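Local coordinates for protein ketosynthase (Streptomyces sp. MSC090213JE08, PDB 6KXD) that probably catalyses the decarboxylative condensation of an acyl-ACP with malonyl-ACP, extending the chain in a highly reducing type II polyketide synthase that makes ishigamide, at residues A[111-116]-A[196-201]; A[203-208]-A[229-234]. All blocks are in the same frame, centred on the assembly; numbering follows the deposited sequence.

How the contacts relate
Contacts 1 and 2 are neighbours in the N-terminal half of the thiolase-type fold, their centres about 9 Å apart, and follow one another along the chain. Residues 196-201 end strand 191-198 and lead straight into helix 202-210, which supplies one side of contact 2. The other side, 229-234, returns to pair with that strand, as Asp198 O lies 2.9 Å from Gly234 N, a probable hydrogen bond. Glu233 OE1 adds a second probable one to Val200 N at 2.7 Å. Lys203, at the start of the helix, forms a salt bridge to Asp113 of contact 1. Contact 1 probably lies close to the catalytic pocket, since Thr112 touches Ala169, just before the family's probable nucleophilic cysteine.

Contact 1. Residues A[111-116]-A[196-201]; sequences TTDGES and GADAVC
Asp198 reaches its carboxylate into the turn of residues 111-116, where OD2 accepts two backbone N-H groups in succession. Thr112 N meets Asp198 OD2 at 2.7 Å, nearly along the C-O axis of that oxygen. Asp113 N approaches the same OD2 of Asp198 at 3.2 Å on its syn lone pair, the N-H...O angle opening to 163°. The other oxygen, OD1, takes Ala199 N on its anti lone pair, while Asp113 CB sits 3.2 Å from this OD1 of Asp198. Bonds at both oxygens hold the carboxylate, consistent with a chi1 of -126° for Asp198, away from a staggered value. An alanine in place of this aspartate would probably leave the N-H groups of Thr112 and Asp113 without their shared acceptor and let the turn shift.

Thr111 makes a second link, through its hydroxyl. Its OG1, anti to the backbone N (chi1 -159°), donates to Ala197 O at 2.8 Å. The same OG1 of Thr111 accepts Gly114 N at 3.0 Å, an ST motif that pins the turn from within. Further along, Ser116 CB packs 4.0 Å from Cys201 SG, the sulfur that caps the start of helix 202-210, and Ser116 OG binds back to Asp113 O. A water joins Gly114 O to Ala199 O.

In the next shell, Gly339 N also donates to Asp198 OD2. Asp113 OD2 stands 4.1 Å from Asp198 OD1, a repulsion probably eased by the salt bridge from Asp113 OD1 to Lys203. The contact thus ties the loop after strand 105-110 to the end of its parallel neighbour 191-198 and the residues that follow, at the carboxyl ends of the strands, where thiolase-fold ketosynthases carry their catalytic residues.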
loop_
_atom_site.group_PDB
_atom_site.type_symbol
_atom_site.label_atom_id
_atom_site.label_comp_id
_atom_site.label_asym_id
_atom_site.label_seq_id
_atom_site.Cartn_x
_atom_site.Cartn_y
_atom_site.Cartn_z
ATOM N N THR A 111 5.405 -1.162 2.075
ATOM C CA THR A 111 5.711 -1.684 3.382
ATOM C C THR A 111 4.897 -2.938 3.675
ATOM O O THR A 111 3.784 -3.091 3.166
ATOM C CB THR A 111 5.462 -0.661 4.495
ATOM O OG1 THR A 111 6.241 -1.124 5.595
ATOM C CG2 THR A 111 4.031 -0.547 4.941
ATOM N N THR A 112 5.455 -3.799 4.539
ATOM C CA THR A 112 4.680 -4.948 5.034
ATOM C C THR A 112 4.080 -4.605 6.386
ATOM O O THR A 112 2.911 -4.768 6.608
ATOM C CB THR A 112 5.570 -6.198 5.120
ATOM O OG1 THR A 112 6.046 -6.512 3.801
ATOM C CG2 THR A 112 4.863 -7.369 5.762
ATOM N N ASP A 113 4.969 -4.161 7.303
ATOM C CA ASP A 113 4.710 -4.060 8.727
ATOM C C ASP A 113 4.731 -2.615 9.204
ATOM O O ASP A 113 4.119 -2.305 10.212
ATOM C CB ASP A 113 5.719 -4.875 9.535
ATOM C CG ASP A 113 5.553 -6.360 9.280
ATOM O OD1 ASP A 113 4.390 -6.824 9.375
ATOM O OD2 ASP A 113 6.559 -6.996 8.920
ATOM N N GLY A 114 5.286 -1.712 8.400
ATOM C CA GLY A 114 5.293 -0.320 8.840
ATOM C C GLY A 114 5.933 -0.218 10.213
ATOM O O GLY A 114 6.956 -0.889 10.462
ATOM N N GLU A 115 5.309 0.568 11.099
ATOM C CA GLU A 115 5.853 0.787 12.458
ATOM C C GLU A 115 5.236 -0.219 13.423
ATOM O O GLU A 115 4.749 0.133 14.491
ATOM C CB GLU A 115 5.584 2.219 12.895
ATOM C CG GLU A 115 6.152 3.230 11.930
ATOM C CD GLU A 115 7.630 3.232 11.582
ATOM O OE1 GLU A 115 8.039 4.228 10.904
ATOM O OE2 GLU A 115 8.380 2.255 11.939
ATOM N N SER A 116 5.211 -1.496 13.018
ATOM C CA SER A 116 4.617 -2.477 13.886
ATOM C C SER A 116 5.410 -2.608 15.207
ATOM O O SER A 116 4.851 -2.992 16.208
ATOM C CB SER A 116 4.443 -3.789 13.161
ATOM O OG SER A 116 3.256 -3.723 12.341
ATOM N N GLY A 196 10.457 0.925 -0.940
ATOM C CA GLY A 196 9.882 0.235 0.169
ATOM C C GLY A 196 10.793 0.321 1.358
ATOM O O GLY A 196 11.969 0.655 1.210
ATOM N N ALA A 197 10.195 0.090 2.507
ATOM C CA ALA A 197 10.811 0.292 3.795
ATOM C C ALA A 197 10.115 -0.601 4.803
ATOM O O ALA A 197 8.899 -0.728 4.761
ATOM C CB ALA A 197 10.649 1.722 4.229
ATOM N N ASP A 198 10.890 -1.187 5.719
ATOM C CA ASP A 198 10.339 -1.854 6.834
ATOM C C ASP A 198 11.380 -1.918 7.952
ATOM O O ASP A 198 12.543 -1.660 7.708
ATOM C CB ASP A 198 9.941 -3.282 6.485
ATOM C CG ASP A 198 8.492 -3.513 6.842
ATOM O OD1 ASP A 198 8.125 -3.304 8.047
ATOM O OD2 ASP A 198 7.766 -3.801 5.894
ATOM N N ALA A 199 10.919 -2.240 9.148
ATOM C CA ALA A 199 11.776 -2.317 10.291
ATOM C C ALA A 199 11.521 -3.640 10.990
ATOM O O ALA A 199 10.382 -4.035 11.175
ATOM C CB ALA A 199 11.514 -1.165 11.213
ATOM N N VAL A 200 12.614 -4.253 11.455
ATOM C CA VAL A 200 12.514 -5.481 12.227
ATOM C C VAL A 200 11.602 -5.255 13.430
ATOM O O VAL A 200 11.628 -4.231 14.130
ATOM C CB VAL A 200 13.913 -6.012 12.597
ATOM C CG1 VAL A 200 13.870 -6.977 13.775
ATOM C CG2 VAL A 200 14.575 -6.639 11.387
ATOM N N CYS A 201 10.716 -6.221 13.657
ATOM C CA CYS A 201 9.813 -6.113 14.753
ATOM C C CYS A 201 9.464 -7.510 15.272
ATOM O O CYS A 201 9.633 -8.507 14.581
ATOM C CB CYS A 201 8.526 -5.379 14.400
ATOM S SG CYS A 201 7.658 -6.145 12.998
HETATM O O HOH W 1 8.986 -6.103 9.555
HETATM O O HOH W 2 8.415 -2.148 12.431
#

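Contact 2. Residues A[203-208]-A[229-234]; sequences KAFALF and ILTGEG
Phe208 and Ile229 lead an apolar contact, without hydrogen bonds across it, between helix 202-210 and the extended loop that runs into strand 234-242. Its main feature is a CH-pi interaction. The CD1 methyl of Ile229 rides over one face of the Phe208 ring, 3.8 Å from the centroid and 19° off the ring normal. It is displaced toward the rim, so that Phe208 CG and CD1 are its nearest ring atoms, each 3.7 Å from Ile229 CD1. The two side chains cross at about a right angle, and the methyl is carried there by an extended ethyl arm, with Ile229 CD1 anti to CA (chi2 156°).

The pairing belongs to the N-terminal half of the thiolase fold: a short helix follows strand 191-198, and the chain then comes back through 229-234 to run antiparallel beside that same strand.

Two residues on from Ile229, Thr231 turns its methyl to the helix. Thr231 CG2 lies 3.9 Å from Ala204 O and equally near Phe205 CA, and more loosely approaches Phe208 CD2. Ala204 O is already taken by Phe208 N in the ordinary helical bond, and it also lies in plane at the edge of the Phe208 ring. Thr231 OG1 lies 3.8 Å from Phe205 CD1, approaching that ring obliquely. Phe205 meets the ring of Phe50, their planes at about 60°, and also touches Leu214 and Ile42. Across the dimer interface, Ala206 packs on Pro141 and Leu207 on Ile149, both of the neighbouring subunit.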
loop_
_atom_site.group_PDB
_atom_site.type_symbol
_atom_site.label_atom_id
_atom_site.label_comp_id
_atom_site.label_asym_id
_atom_site.label_seq_id
_atom_site.Cartn_x
_atom_site.Cartn_y
_atom_site.Cartn_z
ATOM N N LYS A 203 6.436 -8.546 15.839
ATOM C CA LYS A 203 5.290 -9.082 15.095
ATOM C C LYS A 203 5.785 -10.033 13.993
ATOM O O LYS A 203 5.312 -11.181 13.890
ATOM C CB LYS A 203 4.408 -7.956 14.541
ATOM C CG LYS A 203 3.288 -8.417 13.599
ATOM C CD LYS A 203 2.930 -7.349 12.567
ATOM C CE LYS A 203 1.955 -7.802 11.498
ATOM N NZ LYS A 203 1.676 -6.698 10.546
ATOM N N ALA A 204 6.708 -9.563 13.136
ATOM C CA ALA A 204 7.166 -10.319 11.954
ATOM C C ALA A 204 7.953 -11.563 12.386
ATOM O O ALA A 204 7.838 -12.621 11.796
ATOM C CB ALA A 204 8.003 -9.470 11.038
ATOM N N PHE A 205 8.816 -11.387 13.385
ATOM C CA PHE A 205 9.636 -12.478 13.915
ATOM C C PHE A 205 8.730 -13.604 14.408
ATOM O O PHE A 205 8.891 -14.768 14.010
ATOM C CB PHE A 205 10.505 -11.920 15.041
ATOM C CG PHE A 205 11.676 -12.804 15.357
ATOM C CD1 PHE A 205 12.580 -13.154 14.373
ATOM C CD2 PHE A 205 11.847 -13.309 16.625
ATOM C CE1 PHE A 205 13.669 -13.960 14.663
ATOM C CE2 PHE A 205 12.929 -14.126 16.903
ATOM C CZ PHE A 205 13.840 -14.428 15.933
ATOM N N ALA A 206 7.779 -13.237 15.259
ATOM C CA ALA A 206 6.829 -14.170 15.854
ATOM C C ALA A 206 5.920 -14.796 14.798
ATOM O O ALA A 206 5.633 -15.999 14.854
ATOM C CB ALA A 206 6.023 -13.487 16.903
ATOM N N LEU A 207 5.501 -14.002 13.810
ATOM C CA LEU A 207 4.703 -14.541 12.708
ATOM C C LEU A 207 5.465 -15.653 11.997
ATOM O O LEU A 207 4.990 -16.790 11.960
ATOM C CB LEU A 207 4.323 -13.380 11.780
ATOM C CG LEU A 207 3.899 -13.685 10.346
ATOM C CD1 LEU A 207 3.306 -15.052 10.171
ATOM C CD2 LEU A 207 2.920 -12.598 9.888
ATOM N N PHE A 208 6.675 -15.367 11.514
ATOM C CA PHE A 208 7.420 -16.334 10.722
ATOM C C PHE A 208 7.873 -17.505 11.595
ATOM O O PHE A 208 7.815 -18.653 11.176
ATOM C CB PHE A 208 8.526 -15.647 9.942
ATOM C CG PHE A 208 7.933 -14.920 8.766
ATOM C CD1 PHE A 208 7.595 -15.614 7.613
ATOM C CD2 PHE A 208 7.611 -13.573 8.851
ATOM C CE1 PHE A 208 7.022 -14.957 6.538
ATOM C CE2 PHE A 208 7.038 -12.915 7.772
ATOM C CZ PHE A 208 6.735 -13.612 6.625
ATOM N N ILE A 229 13.542 -18.379 6.308
ATOM C CA ILE A 229 13.962 -17.029 6.114
ATOM C C ILE A 229 14.640 -16.528 7.388
ATOM O O ILE A 229 14.483 -17.088 8.464
ATOM C CB ILE A 229 12.752 -16.131 5.780
ATOM C CG1 ILE A 229 11.879 -15.848 7.003
ATOM C CG2 ILE A 229 11.925 -16.701 4.630
ATOM C CD1 ILE A 229 11.047 -14.557 6.870
ATOM N N LEU A 230 15.255 -15.352 7.252
ATOM C CA LEU A 230 15.493 -14.488 8.382
ATOM C C LEU A 230 14.735 -13.189 8.099
ATOM O O LEU A 230 14.727 -12.779 6.968
ATOM C CB LEU A 230 16.985 -14.179 8.498
ATOM C CG LEU A 230 17.887 -15.327 8.951
ATOM C CD1 LEU A 230 19.349 -14.932 8.777
ATOM C CD2 LEU A 230 17.589 -15.721 10.392
ATOM N N THR A 231 14.106 -12.627 9.127
ATOM C CA THR A 231 13.417 -11.322 9.019
ATOM C C THR A 231 14.485 -10.233 8.895
ATOM O O THR A 231 15.594 -10.334 9.461
ATOM C CB THR A 231 12.493 -11.073 10.204
ATOM O OG1 THR A 231 13.268 -10.897 11.380
ATOM C CG2 THR A 231 11.503 -12.183 10.453
ATOM N N GLY A 232 14.173 -9.242 8.068
ATOM C CA GLY A 232 15.047 -8.202 7.680
ATOM C C GLY A 232 14.326 -6.873 7.706
ATOM O O GLY A 232 13.230 -6.762 8.233
ATOM N N GLU A 233 15.038 -5.853 7.243
ATOM C CA GLU A 233 14.552 -4.536 7.282
ATOM C C GLU A 233 15.420 -3.653 6.399
ATOM O O GLU A 233 16.386 -4.086 5.784
ATOM C CB GLU A 233 14.550 -4.022 8.717
ATOM C CG GLU A 233 15.943 -3.999 9.370
ATOM C CD GLU A 233 16.007 -3.209 10.652
ATOM O OE1 GLU A 233 14.963 -3.026 11.308
ATOM O OE2 GLU A 233 17.117 -2.755 10.979
ATOM N N GLY A 234 15.032 -2.385 6.336
ATOM C CA GLY A 234 15.757 -1.438 5.565
ATOM C C GLY A 234 14.848 -0.662 4.644
ATOM O O GLY A 234 13.672 -0.675 4.792
#